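Local coordinates for Thiol:disulfide interchange protein, thioredoxin family protein (Chlorobaculum tepidum, PDB 3OR5) that probably acts as a thioredoxin-like thiol:disulfide oxidoreductase, consistent with a role in cytochrome c biogenesis, at residues A[55-58]-A[59-63]. Residues are numbered along the deposited sequence; the frame is centred on the assembly and turned at random.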
# COMPACT_ATOMS: atom_id res chain seq x y z
N ASP A 55 -6.33 -1.21 11.26
CA ASP A 55 -5.19 -2.03 11.73
C ASP A 55 -3.94 -1.54 11.00
O ASP A 55 -2.90 -1.54 11.60
CB ASP A 55 -5.43 -3.51 11.41
CG ASP A 55 -6.58 -4.10 12.32
OD1 ASP A 55 -6.84 -3.55 13.39
OD2 ASP A 55 -7.18 -5.14 11.98
N MSE A 56 -4.06 -1.21 9.73
CA MSE A 56 -2.93 -0.69 8.95
C MSE A 56 -2.43 0.59 9.64
O MSE A 56 -1.21 0.78 9.73
CB MSE A 56 -3.29 -0.38 7.49
CG MSE A 56 -3.47 -1.70 6.79
SE MSE A 56 -4.16 -1.35 4.95
CE MSE A 56 -2.95 -0.09 4.41
N VAL A 57 -3.38 1.42 10.05
CA VAL A 57 -2.97 2.74 10.67
C VAL A 57 -2.21 2.40 11.98
O VAL A 57 -1.17 3.04 12.27
CB VAL A 57 -4.22 3.59 10.95
CG1 VAL A 57 -3.86 4.81 11.85
CG2 VAL A 57 -4.75 4.12 9.62
N GLN A 58 -2.68 1.44 12.77
CA GLN A 58 -1.92 1.12 13.96
C GLN A 58 -0.51 0.57 13.66
O GLN A 58 0.48 0.89 14.36
CB GLN A 58 -2.66 0.11 14.85
CG GLN A 58 -2.09 0.14 16.27
CD GLN A 58 -2.30 1.48 16.99
OE1 GLN A 58 -3.42 1.98 17.09
NE2 GLN A 58 -1.19 2.10 17.45
N VAL A 59 -0.43 -0.32 12.67
CA VAL A 59 0.88 -0.85 12.27
C VAL A 59 1.82 0.29 11.76
O VAL A 59 3.06 0.32 12.03
CB VAL A 59 0.70 -1.97 11.19
CG1 VAL A 59 2.07 -2.42 10.63
CG2 VAL A 59 -0.03 -3.17 11.88
N GLN A 60 1.27 1.22 11.01
CA GLN A 60 2.05 2.40 10.55
C GLN A 60 2.65 3.10 11.79
O GLN A 60 3.81 3.55 11.71
CB GLN A 60 1.14 3.35 9.75
CG GLN A 60 1.89 4.57 9.28
CD GLN A 60 2.73 4.29 8.06
OE1 GLN A 60 2.59 3.28 7.38
NE2 GLN A 60 3.55 5.26 7.72
N LYS A 61 1.84 3.26 12.83
CA LYS A 61 2.37 4.02 14.02
C LYS A 61 3.52 3.27 14.66
O LYS A 61 4.51 3.93 15.05
CB LYS A 61 1.24 4.16 15.02
CG LYS A 61 0.12 5.15 14.51
CD LYS A 61 -1.01 5.31 15.51
CE LYS A 61 -1.86 6.36 14.88
NZ LYS A 61 -3.21 6.48 15.55
N THR A 62 3.47 1.96 14.72
CA THR A 62 4.57 1.17 15.28
C THR A 62 5.87 1.32 14.49
O THR A 62 6.97 1.37 15.09
CB THR A 62 4.15 -0.30 15.34
OG1 THR A 62 2.99 -0.42 16.18
CG2 THR A 62 5.33 -1.19 15.84
N TRP A 63 5.78 1.39 13.16
CA TRP A 63 6.94 1.26 12.30
C TRP A 63 7.35 2.49 11.49
O TRP A 63 8.29 2.42 10.70
CB TRP A 63 6.75 0.03 11.33
CG TRP A 63 6.59 -1.29 12.03
CD1 TRP A 63 5.43 -1.93 12.32
CD2 TRP A 63 7.64 -2.12 12.52
NE1 TRP A 63 5.68 -3.17 12.94
CE2 TRP A 63 7.04 -3.27 13.09
CE3 TRP A 63 9.05 -2.03 12.49
CZ2 TRP A 63 7.78 -4.32 13.66
CZ3 TRP A 63 9.81 -3.11 13.03
CH2 TRP A 63 9.15 -4.21 13.64
O HOH W 1 -4.35 3.86 15.53
O HOH W 2 1.27 1.21 17.56
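The carbonyl oxygen of Q58 accepts a hydrogen bond from T62 N at 3.2 Å and, weakly, one from a water that also joins Q58 NE2 to T62 OG1, 2.6 Å from NE2. In Q58, CG stands anti to the backbone N (chi1 -161°) and the bend at chi2 (64°) lays the amide along the helix, NE2 toward T62 and OE1 toward the N-terminal end. OE1 accepts a hydrogen bond from a second water, 2.6 Å away, which in turn accepts one from K61 NZ, so the amide is tied at both ends through water. K61, extended beyond CG, crosses the amide with its CD 3.8 Å from Q58 NE2, and runs alongside V57, whose CG1 meets K61 CE at 3.9 Å. Beneath this face the i to i+4 bonds of a regular alpha-helix continue, the shortest from Q60 N to M56 O at 2.8 Å. Q60 points its amide inward, where OE1 accepts a hydrogen bond from F70 N and NE2 hydrogen-bonds T69 OG1. The segment forms the C-terminal half of helix 47-63, the crossover between parallel strands 36-42 and 68-74 of the thioredoxin fold; M56 and V59 pack on F70 of strand 68-74, while V59 also meets F142 of helix 139-150.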